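Local coordinates for mandelate racemase/muconate lactonizing enzyme family protein (Sulfitobacter sp. NAS-14.1, PDB 3T4W) that probably acts as a lyase of the enolase superfamily, within the mandelate racemase/muconate lactonizing enzyme family, at residues A[71-74]-A[75-79]; A[207-210]-A[211-215]. All coordinates share one frame; numbering follows the deposited sequence.

In the fold
From the N terminus the chain first builds the three-stranded antiparallel sheet 25-62 and then enters helix 69-83, where interaction 1 spans two consecutive turns. Interaction 2 follows much later, in helix 204-221, between strands 185-188 and 226-229 of the C-terminal barrel-like domain. Neither contact closes a loop: each is a run of i to i+4 pairs inside a single helix, so the two lie in series and do not nest or cross. The centres of interaction 1 and interaction 2 are about 43 Å apart, on opposite sides of the chain's centre. Interaction 1 belongs to the N-terminal capping domain, interaction 2 to the barrel, and each helix also meets a different neighbouring subunit.

Interaction 1. Residues A[71-74]-A[75-79]; sequences AMRA and VIEDV
Val75 donates its backbone N to Ala71 O and starts the i to i+4 ladder that runs through this part of helix 69-83. Its CG1 stands anti to the backbone N (chi1 171°), which leaves CG2 beside that N and 3.4 Å from Ala71 O, while CG1 meets the methyl end of Met72, whose CE is 4.1 Å away. Met72 gets there by curling: bends at chi2 and chi3 carry CE forward toward Val75.

Ile76 N bonds to Met72 O at 2.8 Å, and the same carbonyl is flanked by the side chain of Ile76, with CG1 at 3.2 Å from Met72 O. At Glu77 the backbone N takes Arg73 O, and the carboxylate reaches back over the aliphatic part of Arg73, OE2 lying 3.4 Å from Arg73 CG. This is not a salt bridge: Arg73 NE is 5.2 Å from Glu77 OE2, and the guanidinium and carboxylate planes stand 70° apart. The arginine's polar end turns elsewhere, NE bonding to Gln70 OE1. Asp78 N bonds to Ala74 O, while its carboxylate forms a salt bridge with Arg82 and accepts a hydrogen bond from Gly68 N of the second subunit; Val67 of that subunit touches Val75 and Asp78.

Met72, Val75 and Ile76 face helix 110-130, touching Thr111 and Ala115, and Ile76 also packs on Val30, Ile46 and Val48 of the antiparallel sheet.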
ATOM      1  N   ALA A  71      15.605  32.575  28.704  1.00 19.46           N
ATOM      2  CA  ALA A  71      14.229  32.251  28.347  1.00 17.27           C
ATOM      3  C   ALA A  71      13.885  30.863  28.892  1.00 16.44           C
ATOM      4  O   ALA A  71      12.819  30.660  29.473  1.00 13.69           O
ATOM      5  CB  ALA A  71      14.037  32.298  26.841  1.00 14.26           C
ATOM      6  N   MET A  72      14.801  29.913  28.711  1.00 15.55           N
ATOM      7  CA  MET A  72      14.595  28.548  29.193  1.00 16.79           C
ATOM      8  C   MET A  72      14.404  28.473  30.706  1.00 15.36           C
ATOM      9  O   MET A  72      13.664  27.622  31.207  1.00 13.01           O
ATOM     10  CB  MET A  72      15.739  27.632  28.755  1.00 15.55           C
ATOM     11  CG  MET A  72      15.646  27.182  27.296  1.00 16.90           C
ATOM     12  SD  MET A  72      14.034  26.492  26.827  1.00 16.99           S
ATOM     13  CE  MET A  72      13.748  25.314  28.150  1.00 17.13           C
ATOM     14  N   ARG A  73      15.061  29.372  31.432  1.00 15.50           N
ATOM     15  CA  ARG A  73      14.903  29.425  32.878  1.00 16.55           C
ATOM     16  C   ARG A  73      13.460  29.744  33.229  1.00 14.95           C
ATOM     17  O   ARG A  73      12.887  29.153  34.144  1.00 18.24           O
ATOM     18  CB  ARG A  73      15.844  30.461  33.497  1.00 20.91           C
ATOM     19  CG  ARG A  73      15.918  30.390  35.014  1.00 28.57           C
ATOM     20  CD  ARG A  73      16.828  31.469  35.587  1.00 33.12           C
ATOM     21  NE  ARG A  73      18.208  31.345  35.120  1.00 31.83           N
ATOM     22  CZ  ARG A  73      19.192  30.817  35.842  1.00 31.14           C
ATOM     23  NH1 ARG A  73      18.947  30.356  37.064  1.00 20.29           N
ATOM     24  NH2 ARG A  73      20.421  30.748  35.339  1.00 33.33           N
ATOM     25  N   ALA A  74      12.875  30.678  32.494  1.00 15.11           N
ATOM     26  CA  ALA A  74      11.489  31.068  32.719  1.00 16.87           C
ATOM     27  C   ALA A  74      10.555  29.932  32.338  1.00 16.66           C
ATOM     28  O   ALA A  74       9.544  29.704  32.996  1.00 16.38           O
ATOM     29  CB  ALA A  74      11.154  32.311  31.917  1.00 15.77           C
ATOM     30  N   VAL A  75      10.895  29.232  31.261  1.00 14.77           N
ATOM     31  CA  VAL A  75      10.099  28.105  30.799  1.00 14.33           C
ATOM     32  C   VAL A  75      10.119  26.995  31.843  1.00 15.29           C
ATOM     33  O   VAL A  75       9.070  26.466  32.214  1.00 15.24           O
ATOM     34  CB  VAL A  75      10.611  27.560  29.451  1.00 13.37           C
ATOM     35  CG1 VAL A  75       9.921  26.262  29.106  1.00 10.87           C
ATOM     36  CG2 VAL A  75      10.413  28.595  28.348  1.00 11.94           C
ATOM     37  N   ILE A  76      11.311  26.656  32.329  1.00 13.89           N
ATOM     38  CA  ILE A  76      11.445  25.622  33.352  1.00 13.16           C
ATOM     39  C   ILE A  76      10.719  25.989  34.642  1.00 15.03           C
ATOM     40  O   ILE A  76      10.040  25.149  35.235  1.00 14.64           O
ATOM     41  CB  ILE A  76      12.911  25.320  33.689  1.00 14.52           C
ATOM     42  CG1 ILE A  76      13.620  24.697  32.482  1.00 12.81           C
ATOM     43  CG2 ILE A  76      12.986  24.416  34.920  1.00 10.39           C
ATOM     44  CD1 ILE A  76      15.139  24.676  32.593  1.00 11.71           C
ATOM     45  N   GLU A  77      10.872  27.237  35.083  1.00 14.64           N
ATOM     46  CA  GLU A  77      10.187  27.698  36.289  1.00 16.34           C
ATOM     47  C   GLU A  77       8.674  27.540  36.142  1.00 14.14           C
ATOM     48  O   GLU A  77       7.999  27.062  37.053  1.00 15.06           O
ATOM     49  CB  GLU A  77      10.533  29.161  36.603  1.00 20.86           C
ATOM     50  CG  GLU A  77      11.918  29.385  37.208  1.00 23.80           C
ATOM     51  CD  GLU A  77      12.304  30.861  37.263  1.00 33.43           C
ATOM     52  OE1 GLU A  77      11.391  31.719  37.227  1.00 36.00           O
ATOM     53  OE2 GLU A  77      13.517  31.163  37.339  1.00 31.98           O
ATOM     54  N   ASP A  78       8.149  27.943  34.989  1.00 13.98           N
ATOM     55  CA  ASP A  78       6.712  27.885  34.739  1.00 14.75           C
ATOM     56  C   ASP A  78       6.219  26.443  34.769  1.00 16.83           C
ATOM     57  O   ASP A  78       5.270  26.110  35.489  1.00 15.00           O
ATOM     58  CB  ASP A  78       6.369  28.552  33.398  1.00 14.30           C
ATOM     59  CG  ASP A  78       4.870  28.541  33.096  1.00 16.70           C
ATOM     60  OD1 ASP A  78       4.274  27.443  33.011  1.00 17.64           O
ATOM     61  OD2 ASP A  78       4.288  29.633  32.922  1.00 14.06           O
ATOM     62  N   VAL A  79       6.873  25.584  33.992  1.00 14.38           N
ATOM     63  CA  VAL A  79       6.485  24.184  33.925  1.00 13.74           C
ATOM     64  C   VAL A  79       6.452  23.549  35.313  1.00 14.50           C
ATOM     65  O   VAL A  79       5.538  22.778  35.632  1.00 15.01           O
ATOM     66  CB  VAL A  79       7.419  23.380  33.008  1.00 14.00           C
ATOM     67  CG1 VAL A  79       7.226  21.880  33.230  1.00 13.63           C
ATOM     68  CG2 VAL A  79       7.168  23.751  31.556  1.00 13.59           C
TER

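Interaction 2. Residues A[207-210]-A[211-215]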
ATOM      1  N   ILE A 207      31.594  14.679  -0.402  1.00 14.35           N
ATOM      2  CA  ILE A 207      31.533  13.238  -0.573  1.00 13.91           C
ATOM      3  C   ILE A 207      32.941  12.656  -0.541  1.00 16.75           C
ATOM      4  O   ILE A 207      33.189  11.660   0.132  1.00 17.22           O
ATOM      5  CB  ILE A 207      30.848  12.864  -1.896  1.00 17.32           C
ATOM      6  CG1 ILE A 207      29.360  13.235  -1.848  1.00 12.76           C
ATOM      7  CG2 ILE A 207      31.060  11.383  -2.208  1.00 14.10           C
ATOM      8  CD1 ILE A 207      28.580  12.823  -3.093  1.00 14.67           C
ATOM      9  N   SER A 208      33.866  13.298  -1.252  1.00 17.70           N
ATOM     10  CA  SER A 208      35.249  12.834  -1.289  1.00 16.14           C
ATOM     11  C   SER A 208      35.876  12.824   0.094  1.00 15.27           C
ATOM     12  O   SER A 208      36.518  11.851   0.484  1.00 18.19           O
ATOM     13  CB  SER A 208      36.098  13.689  -2.235  1.00 19.64           C
ATOM     14  OG  SER A 208      35.760  13.447  -3.590  1.00 24.36           O
ATOM     15  N   GLN A 209      35.698  13.907   0.838  1.00 15.30           N
ATOM     16  CA  GLN A 209      36.279  13.977   2.170  1.00 18.79           C
ATOM     17  C   GLN A 209      35.679  12.885   3.057  1.00 16.09           C
ATOM     18  O   GLN A 209      36.375  12.274   3.869  1.00 15.48           O
ATOM     19  CB  GLN A 209      36.095  15.368   2.784  1.00 19.38           C
ATOM     20  CG  GLN A 209      36.972  15.612   4.005  1.00 22.05           C
ATOM     21  CD  GLN A 209      37.561  17.017   4.046  1.00 29.00           C
ATOM     22  OE1 GLN A 209      38.684  17.218   4.509  1.00 30.31           O
ATOM     23  NE2 GLN A 209      36.804  17.993   3.553  1.00 31.66           N
ATOM     24  N   SER A 210      34.388  12.624   2.874  1.00 17.05           N
ATOM     25  CA  SER A 210      33.692  11.605   3.652  1.00 16.59           C
ATOM     26  C   SER A 210      34.281  10.220   3.402  1.00 14.66           C
ATOM     27  O   SER A 210      34.642   9.505   4.336  1.00 12.00           O
ATOM     28  CB  SER A 210      32.196  11.619   3.334  1.00 12.15           C
ATOM     29  OG  SER A 210      31.593  12.813   3.803  1.00 12.67           O
ATOM     30  N   VAL A 211      34.382   9.856   2.130  1.00 14.58           N
ATOM     31  CA  VAL A 211      34.937   8.571   1.734  1.00 12.81           C
ATOM     32  C   VAL A 211      36.374   8.409   2.229  1.00 14.50           C
ATOM     33  O   VAL A 211      36.788   7.314   2.607  1.00 17.88           O
ATOM     34  CB  VAL A 211      34.862   8.399   0.195  1.00 16.38           C
ATOM     35  CG1 VAL A 211      35.765   7.260  -0.289  1.00 11.01           C
ATOM     36  CG2 VAL A 211      33.398   8.199  -0.249  1.00 11.44           C
ATOM     37  N   ALA A 212      37.126   9.505   2.242  1.00 13.68           N
ATOM     38  CA  ALA A 212      38.526   9.475   2.647  1.00 12.35           C
ATOM     39  C   ALA A 212      38.664   9.288   4.154  1.00 15.77           C
ATOM     40  O   ALA A 212      39.571   8.597   4.621  1.00 15.56           O
ATOM     41  CB  ALA A 212      39.237  10.740   2.196  1.00 12.08           C
ATOM     42  N   PHE A 213      37.772   9.918   4.916  1.00 13.53           N
ATOM     43  CA  PHE A 213      37.707   9.671   6.350  1.00 13.36           C
ATOM     44  C   PHE A 213      37.442   8.189   6.611  1.00 13.29           C
ATOM     45  O   PHE A 213      38.173   7.528   7.357  1.00 13.51           O
ATOM     46  CB  PHE A 213      36.621  10.530   7.006  1.00 14.05           C
ATOM     47  CG  PHE A 213      37.131  11.829   7.582  1.00 14.07           C
ATOM     48  CD1 PHE A 213      37.595  12.837   6.756  1.00 13.81           C
ATOM     49  CD2 PHE A 213      37.138  12.040   8.952  1.00 13.87           C
ATOM     50  CE1 PHE A 213      38.060  14.020   7.282  1.00 16.03           C
ATOM     51  CE2 PHE A 213      37.600  13.226   9.483  1.00 11.79           C
ATOM     52  CZ  PHE A 213      38.062  14.217   8.647  1.00 16.17           C
ATOM     53  N   CYS A 214      36.397   7.668   5.984  1.00 12.39           N
ATOM     54  CA  CYS A 214      36.032   6.273   6.167  1.00 13.08           C
ATOM     55  C   CYS A 214      37.182   5.349   5.789  1.00 14.81           C
ATOM     56  O   CYS A 214      37.530   4.434   6.541  1.00 14.10           O
ATOM     57  CB  CYS A 214      34.780   5.939   5.365  1.00 11.54           C
ATOM     58  SG  CYS A 214      33.305   6.805   5.944  1.00 15.05           S
ATOM     59  N   LYS A 215      37.786   5.598   4.633  1.00 15.39           N
ATOM     60  CA  LYS A 215      38.919   4.790   4.204  1.00 18.03           C
ATOM     61  C   LYS A 215      40.002   4.767   5.284  1.00 16.28           C
ATOM     62  O   LYS A 215      40.439   3.698   5.717  1.00 16.02           O
ATOM     63  CB  LYS A 215      39.482   5.293   2.873  1.00 16.53           C
ATOM     64  CG  LYS A 215      40.426   4.303   2.201  1.00 20.21           C
ATOM     65  CD  LYS A 215      40.803   4.733   0.784  1.00 18.32           C
ATOM     66  CE  LYS A 215      41.649   3.654   0.116  1.00 25.36           C
ATOM     67  NZ  LYS A 215      41.795   3.841  -1.355  1.00 36.13           N
TER
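Helix 204-221 is the crossover helix of a beta-alpha-beta unit in the enolase-type barrel, linking strand 185-188 to strand 226-229, and here Gln209 and Phe213 lie together along one side of it. The two side chains run the same way, and the aliphatic CG of Gln209 approaches the ring, 3.8 Å from Phe213 CE1. Gln209 CG stands anti to the backbone N (chi1 -165°), which carries its chain alongside the phenylalanine one turn on. The ring also meets backbone: Gln209 O lies at its edge, near the ring plane, 3.2 Å from Phe213 CD1, while accepting the hydrogen bond from Phe213 N. Beyond the helix, Phe213 rests on Pro168, Ala171 and Pro190; an alanine here would probably open a gap against these three and leave CG of Gln209 without its aromatic neighbour.

The face turned to helix 237-247 is apolar in part: Ile207 and Val211 both touch Ala246, and their CG2 atoms come within 4.4 Å of each other. Polar ends find partners too. Ser210 OG bonds to Asp206 O one turn back, and Ser208 OG bonds to Asp223 of the third subunit, a hydrogen bond across the subunit boundary. On the buried side, Cys214 N reaches Ser210 O at 3.0 Å, with an N-H...O angle of 173°.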